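Local structure of predicted ATPase of the ABC class (Vibrio vulnificus, 5D6A) at residues K302-L316 / F332-W346. The protein probably binds and hydrolyses ATP as a member of the ABC class of ATPases, pairing with a second subunit around the nucleotide. Numbering follows the deposited sequence.
Sequences KIRAEEGRCVHHLNL and FTTQDASGSTSQAAW. With NA (sodium ion), chain B; ANP (phosphoaminophosphonic acid-adenylate ester), chain C.
Ile303 lies over one face of the Trp346 indole, with CG2 in a CH-pi contact 3.5 Å from the centroid of the five-membered ring; the carbonyl oxygen of Lys302 sits above that face nearer the rim. The branched CG2 methyl suits this place because it covers the five-membered ring, while the broad indole spans both Lys302 O and Ile303. Val311 CG1 meets the edge of the Phe332 ring at CD2 (3.9 Å), Leu316 CD1 approaches it obliquely, and Phe268 of the second subunit packs against it edge-to-face. Over the centre of the His313 ring, whose ND1 is hydrogen-bonded to Asp331, stands Thr333 OG1, held beside its own backbone N (chi1 -60°), where it also accepts a hydrogen bond from His313 N at 2.8 Å. The Arg309 guanidinium directs NE and NH1, in its own plane, to Cys310 O, and NH1 also forms a salt bridge with Glu349.

Two antiparallel hydrogen-bonded pairs, Val311-Thr334 and Leu314-Phe332, join segments 302-316 and 332-346; the register slips by one between the pairs, where His313 and Leu314 both face Phe332 in a G1 beta bulge. Small Ala345 allows Leu314 CD2 to come within 3.6 Å of its CB. Beyond the strands, Ala337 N donates to Arg309 O (2.8 Å), while Gly308, at positive phi, gives its N-H to Ala337 O (3.3 Å).

This pairing borders the nucleotide: Asp336 O accepts from O3' of AMP-PNP, Ser338 OG binds the sodium ion (2.4 Å), and Gly339 N makes a weak hydrogen bond to O2G of AMP-PNP. Because Lys271 N of the second subunit holds the same AMP-PNP, Ser338 and Gly339, at the start of helix 339-352, are consistent with the signature motif of an ABC-type nucleotide sandwich dimer.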
loop_
_atom_site.group_PDB
_atom_site.type_symbol
_atom_site.label_atom_id
_atom_site.label_comp_id
_atom_site.label_asym_id
_atom_site.label_seq_id
_atom_site.Cartn_x
_atom_site.Cartn_y
_atom_site.Cartn_z
ATOM N N LYS A 302 14.479 4.412 7.866
ATOM C CA LYS A 302 13.304 4.636 8.688
ATOM C C LYS A 302 12.645 3.298 8.924
ATOM O O LYS A 302 12.325 2.577 7.982
ATOM C CB LYS A 302 12.322 5.611 8.037
ATOM C CG LYS A 302 11.104 5.911 8.906
ATOM C CD LYS A 302 10.386 7.162 8.431
ATOM C CE LYS A 302 9.216 7.559 9.322
ATOM N NZ LYS A 302 8.094 6.579 9.306
ATOM N N ILE A 303 12.461 2.963 10.193
ATOM C CA ILE A 303 11.844 1.704 10.551
ATOM C C ILE A 303 10.473 1.970 11.153
ATOM O O ILE A 303 10.261 2.970 11.836
ATOM C CB ILE A 303 12.730 0.883 11.514
ATOM C CG1 ILE A 303 12.928 1.606 12.850
ATOM C CG2 ILE A 303 14.084 0.602 10.874
ATOM C CD1 ILE A 303 13.783 0.835 13.834
ATOM N N ARG A 304 9.545 1.067 10.865
ATOM C CA ARG A 304 8.180 1.157 11.349
ATOM C C ARG A 304 7.679 -0.258 11.568
ATOM O O ARG A 304 8.423 -1.222 11.375
ATOM C CB ARG A 304 7.297 1.883 10.330
ATOM C CG ARG A 304 7.245 1.222 8.958
ATOM C CD ARG A 304 6.367 2.004 7.996
ATOM N NE ARG A 304 4.980 2.076 8.452
ATOM C CZ ARG A 304 4.030 2.802 7.865
ATOM N NH1 ARG A 304 2.801 2.803 8.362
ATOM N NH2 ARG A 304 4.302 3.535 6.787
ATOM N N ALA A 305 6.421 -0.385 11.967
ATOM C CA ALA A 305 5.842 -1.697 12.196
ATOM C C ALA A 305 5.283 -2.268 10.897
ATOM O O ALA A 305 4.632 -1.564 10.129
ATOM C CB ALA A 305 4.749 -1.611 13.248
ATOM N N GLU A 306 5.577 -3.540 10.650
ATOM C CA GLU A 306 5.058 -4.268 9.495
ATOM C C GLU A 306 4.209 -5.423 9.971
ATOM O O GLU A 306 4.516 -6.068 10.970
ATOM C CB GLU A 306 6.170 -4.799 8.589
ATOM C CG GLU A 306 6.549 -3.870 7.455
ATOM C CD GLU A 306 7.603 -4.471 6.540
ATOM O OE1 GLU A 306 7.263 -4.848 5.396
ATOM O OE2 GLU A 306 8.767 -4.598 6.975
ATOM N N GLU A 307 3.137 -5.679 9.243
ATOM C CA GLU A 307 2.238 -6.753 9.570
ATOM C C GLU A 307 2.367 -7.782 8.460
ATOM O O GLU A 307 2.342 -7.432 7.278
ATOM C CB GLU A 307 0.803 -6.218 9.637
ATOM C CG GLU A 307 -0.221 -7.153 10.275
ATOM C CD GLU A 307 -0.063 -7.281 11.785
ATOM O OE1 GLU A 307 0.854 -6.651 12.364
ATOM O OE2 GLU A 307 -0.874 -8.007 12.398
ATOM N N GLY A 308 2.555 -9.041 8.838
ATOM C CA GLY A 308 2.623 -10.131 7.871
ATOM C C GLY A 308 3.926 -10.396 7.140
ATOM O O GLY A 308 3.999 -11.343 6.358
ATOM N N ARG A 309 4.960 -9.593 7.378
ATOM C CA ARG A 309 6.237 -9.812 6.692
ATOM C C ARG A 309 6.931 -11.085 7.165
ATOM O O ARG A 309 6.645 -11.601 8.246
ATOM C CB ARG A 309 7.202 -8.640 6.882
ATOM C CG ARG A 309 7.632 -8.390 8.324
ATOM C CD ARG A 309 8.964 -7.654 8.386
ATOM N NE ARG A 309 10.058 -8.509 7.921
ATOM C CZ ARG A 309 11.346 -8.166 7.905
ATOM N NH1 ARG A 309 12.248 -9.033 7.465
ATOM N NH2 ARG A 309 11.743 -6.973 8.328
ATOM N N CYS A 310 7.851 -11.576 6.341
ATOM C CA CYS A 310 8.634 -12.751 6.674
ATOM C C CYS A 310 9.969 -12.283 7.242
ATOM O O CYS A 310 10.414 -11.170 6.960
ATOM C CB CYS A 310 8.861 -13.619 5.438
ATOM S SG CYS A 310 9.784 -12.805 4.112
ATOM N N VAL A 311 10.586 -13.127 8.063
ATOM C CA VAL A 311 11.881 -12.831 8.677
ATOM C C VAL A 311 12.703 -14.105 8.595
ATOM O O VAL A 311 12.206 -15.178 8.931
ATOM C CB VAL A 311 11.733 -12.403 10.149
ATOM C CG1 VAL A 311 13.099 -12.154 10.778
ATOM C CG2 VAL A 311 10.857 -11.163 10.252
ATOM N N HIS A 312 13.956 -13.992 8.160
ATOM C CA HIS A 312 14.799 -15.177 7.973
ATOM C C HIS A 312 15.987 -15.329 8.928
ATOM O O HIS A 312 16.894 -14.500 8.948
ATOM C CB HIS A 312 15.327 -15.211 6.540
ATOM C CG HIS A 312 14.255 -15.267 5.498
ATOM N ND1 HIS A 312 13.534 -16.412 5.234
ATOM C CD2 HIS A 312 13.810 -14.332 4.626
ATOM C CE1 HIS A 312 12.679 -16.174 4.256
ATOM N NE2 HIS A 312 12.827 -14.920 3.867
ATOM N N HIS A 313 15.963 -16.413 9.702
ATOM C CA HIS A 313 17.039 -16.776 10.621
ATOM C C HIS A 313 17.807 -15.587 11.198
ATOM O O HIS A 313 19.038 -15.541 11.148
ATOM C CB HIS A 313 17.991 -17.726 9.894
ATOM C CG HIS A 313 17.312 -18.953 9.375
ATOM N ND1 HIS A 313 17.150 -20.091 10.134
ATOM C CD2 HIS A 313 16.720 -19.207 8.184
ATOM C CE1 HIS A 313 16.503 -21.001 9.427
ATOM N NE2 HIS A 313 16.230 -20.489 8.241
ATOM N N LEU A 314 17.059 -14.647 11.766
ATOM C CA LEU A 314 17.618 -13.435 12.341
ATOM C C LEU A 314 17.707 -13.562 13.857
ATOM O O LEU A 314 16.812 -14.128 14.487
ATOM C CB LEU A 314 16.724 -12.254 11.969
ATOM C CG LEU A 314 17.180 -10.840 12.320
ATOM C CD1 LEU A 314 18.478 -10.499 11.602
ATOM C CD2 LEU A 314 16.091 -9.848 11.943
ATOM N N ASN A 315 18.787 -13.035 14.434
ATOM C CA ASN A 315 19.005 -13.076 15.880
ATOM C C ASN A 315 18.414 -11.832 16.530
ATOM O O ASN A 315 18.889 -10.722 16.297
ATOM C CB ASN A 315 20.507 -13.176 16.185
ATOM C CG ASN A 315 20.807 -13.357 17.671
ATOM O OD1 ASN A 315 19.970 -13.094 18.532
ATOM N ND2 ASN A 315 22.016 -13.807 17.971
ATOM N N LEU A 316 17.385 -12.023 17.351
ATOM C CA LEU A 316 16.719 -10.913 18.023
ATOM C C LEU A 316 16.935 -10.940 19.539
ATOM O O LEU A 316 16.167 -10.337 20.291
ATOM C CB LEU A 316 15.224 -10.952 17.708
ATOM C CG LEU A 316 14.876 -10.983 16.217
ATOM C CD1 LEU A 316 13.369 -11.043 16.011
ATOM C CD2 LEU A 316 15.462 -9.777 15.500
ATOM N N PHE A 332 15.490 -16.543 14.846
ATOM C CA PHE A 332 14.068 -16.314 14.580
ATOM C C PHE A 332 13.719 -16.324 13.089
ATOM O O PHE A 332 14.340 -15.625 12.287
ATOM C CB PHE A 332 13.620 -14.997 15.230
ATOM C CG PHE A 332 12.165 -14.683 15.023
ATOM C CD1 PHE A 332 11.192 -15.328 15.771
ATOM C CD2 PHE A 332 11.769 -13.736 14.085
ATOM C CE1 PHE A 332 9.849 -15.045 15.583
ATOM C CE2 PHE A 332 10.430 -13.450 13.891
ATOM C CZ PHE A 332 9.469 -14.105 14.642
ATOM N N THR A 333 12.708 -17.121 12.741
ATOM C CA THR A 333 12.240 -17.265 11.366
ATOM C C THR A 333 10.713 -17.357 11.344
ATOM O O THR A 333 10.122 -18.010 12.201
ATOM C CB THR A 333 12.830 -18.533 10.710
ATOM O OG1 THR A 333 14.261 -18.453 10.707
ATOM C CG2 THR A 333 12.332 -18.699 9.280
ATOM N N THR A 334 10.083 -16.702 10.368
ATOM C CA THR A 334 8.621 -16.721 10.240
ATOM C C THR A 334 8.149 -16.182 8.886
ATOM O O THR A 334 8.916 -15.556 8.159
ATOM C CB THR A 334 7.949 -15.894 11.355
ATOM O OG1 THR A 334 6.525 -16.019 11.263
ATOM C CG2 THR A 334 8.333 -14.429 11.249
ATOM N N GLN A 335 6.881 -16.440 8.566
ATOM C CA GLN A 335 6.254 -15.979 7.323
ATOM C C GLN A 335 5.090 -15.013 7.593
ATOM O O GLN A 335 4.408 -14.578 6.664
ATOM C CB GLN A 335 5.769 -17.181 6.504
ATOM C CG GLN A 335 6.884 -17.970 5.832
ATOM C CD GLN A 335 7.520 -17.214 4.672
ATOM O OE1 GLN A 335 6.848 -16.465 3.962
ATOM N NE2 GLN A 335 8.816 -17.423 4.465
ATOM N N ASP A 336 4.879 -14.679 8.863
ATOM C CA ASP A 336 3.808 -13.769 9.266
ATOM C C ASP A 336 4.217 -13.127 10.593
ATOM O O ASP A 336 3.762 -13.529 11.663
ATOM C CB ASP A 336 2.495 -14.543 9.397
ATOM C CG ASP A 336 1.289 -13.639 9.590
ATOM O OD1 ASP A 336 1.461 -12.454 9.945
ATOM O OD2 ASP A 336 0.155 -14.124 9.389
ATOM N N ALA A 337 5.079 -12.118 10.503
ATOM C CA ALA A 337 5.627 -11.444 11.679
ATOM C C ALA A 337 4.698 -10.449 12.369
ATOM O O ALA A 337 3.936 -9.725 11.727
ATOM C CB ALA A 337 6.931 -10.750 11.313
ATOM N N SER A 338 4.814 -10.419 13.694
ATOM C CA SER A 338 4.048 -9.524 14.559
ATOM C C SER A 338 4.496 -8.065 14.390
ATOM O O SER A 338 5.366 -7.766 13.578
ATOM C CB SER A 338 4.220 -9.971 16.019
ATOM O OG SER A 338 3.696 -9.026 16.932
ATOM N N GLY A 339 3.891 -7.163 15.159
ATOM C CA GLY A 339 4.230 -5.743 15.095
ATOM C C GLY A 339 5.581 -5.458 15.717
ATOM O O GLY A 339 6.514 -5.032 15.037
ATOM N N SER A 340 5.675 -5.682 17.023
ATOM C CA SER A 340 6.926 -5.475 17.753
ATOM C C SER A 340 8.035 -6.384 17.230
ATOM O O SER A 340 9.213 -6.023 17.256
ATOM C CB SER A 340 6.721 -5.739 19.248
ATOM O OG SER A 340 6.303 -7.074 19.477
ATOM N N THR A 341 7.649 -7.565 16.761
ATOM C CA THR A 341 8.605 -8.524 16.242
ATOM C C THR A 341 9.187 -8.039 14.924
ATOM O O THR A 341 10.395 -8.103 14.714
ATOM C CB THR A 341 7.946 -9.894 16.021
ATOM O OG1 THR A 341 7.379 -10.358 17.254
ATOM C CG2 THR A 341 8.957 -10.905 15.520
ATOM N N SER A 342 8.322 -7.549 14.042
ATOM C CA SER A 342 8.762 -7.064 12.741
ATOM C C SER A 342 9.627 -5.824 12.867
ATOM O O SER A 342 10.583 -5.655 12.116
ATOM C CB SER A 342 7.565 -6.753 11.840
ATOM O OG SER A 342 6.732 -5.779 12.432
ATOM N N GLN A 343 9.293 -4.951 13.807
ATOM C CA GLN A 343 10.070 -3.734 13.970
ATOM C C GLN A 343 11.432 -4.068 14.569
ATOM O O GLN A 343 12.446 -3.513 14.153
ATOM C CB GLN A 343 9.315 -2.695 14.803
ATOM C CG GLN A 343 9.962 -1.317 14.746
ATOM C CD GLN A 343 9.035 -0.194 15.188
ATOM O OE1 GLN A 343 8.021 -0.423 15.851
ATOM N NE2 GLN A 343 9.382 1.034 14.814
ATOM N N ALA A 344 11.447 -4.992 15.529
ATOM C CA ALA A 344 12.693 -5.434 16.157
ATOM C C ALA A 344 13.596 -6.066 15.098
ATOM O O ALA A 344 14.804 -5.806 15.047
ATOM C CB ALA A 344 12.403 -6.432 17.269
ATOM N N ALA A 345 12.993 -6.896 14.251
ATOM C CA ALA A 345 13.714 -7.544 13.172
ATOM C C ALA A 345 14.289 -6.488 12.241
ATOM O O ALA A 345 15.475 -6.519 11.929
ATOM C CB ALA A 345 12.795 -8.483 12.412
ATOM N N TRP A 346 13.448 -5.542 11.822
ATOM C CA TRP A 346 13.873 -4.465 10.922
ATOM C C TRP A 346 15.076 -3.755 11.531
ATOM O O TRP A 346 16.066 -3.474 10.852
ATOM C CB TRP A 346 12.756 -3.431 10.733
ATOM C CG TRP A 346 12.918 -2.561 9.506
ATOM C CD1 TRP A 346 14.089 -2.208 8.889
ATOM C CD2 TRP A 346 11.881 -1.855 8.817
ATOM N NE1 TRP A 346 13.833 -1.385 7.821
ATOM C CE2 TRP A 346 12.487 -1.142 7.762
ATOM C CE3 TRP A 346 10.497 -1.782 8.970
ATOM C CZ2 TRP A 346 11.756 -0.363 6.870
ATOM C CZ3 TRP A 346 9.774 -1.005 8.084
ATOM C CH2 TRP A 346 10.404 -0.306 7.049
HETATM NA NA NA B . 3.435 -7.854 19.039
HETATM P PG ANP C . 0.305 -7.539 17.644
HETATM O O1G ANP C . -1.188 -7.421 17.810
HETATM O O2G ANP C . 0.853 -6.728 16.491
HETATM O O3G ANP C . 1.046 -7.365 18.947
HETATM P PB ANP C . 1.047 -10.440 18.304
HETATM O O1B ANP C . -0.023 -10.571 19.345
HETATM O O2B ANP C . 2.440 -10.085 18.772
HETATM N N3B ANP C . 0.559 -9.206 17.154
HETATM P PA ANP C . 0.561 -12.133 16.101
HETATM O O1A ANP C . -0.819 -12.729 16.178
HETATM O O2A ANP C . 0.773 -10.891 15.270
HETATM O O3A ANP C . 1.122 -11.879 17.587
HETATM O "O5'" ANP C . 1.574 -13.249 15.554
HETATM C "C5'" ANP C . 1.631 -14.534 16.156
HETATM C "C4'" ANP C . 2.197 -15.545 15.169
HETATM O "O4'" ANP C . 1.769 -16.853 15.557
HETATM C "C3'" ANP C . 1.708 -15.334 13.743
HETATM O "O3'" ANP C . 2.755 -15.644 12.811
HETATM C "C2'" ANP C . 0.544 -16.289 13.596
HETATM O "O2'" ANP C . 0.448 -16.809 12.266
HETATM C "C1'" ANP C . 0.830 -17.383 14.621
HETATM N N9 ANP C . -0.400 -17.810 15.331
HETATM C C8 ANP C . -1.345 -17.009 15.869
HETATM N N7 ANP C . -2.331 -17.753 16.436
HETATM C C5 ANP C . -2.016 -19.049 16.264
HETATM C C6 ANP C . -2.621 -20.354 16.618
HETATM N N6 ANP C . -3.793 -20.414 17.289
HETATM N N1 ANP C . -1.964 -21.478 16.250
HETATM C C2 ANP C . -0.792 -21.435 15.580
HETATM N N3 ANP C . -0.193 -20.277 15.231
HETATM C C4 ANP C . -0.744 -19.079 15.539
#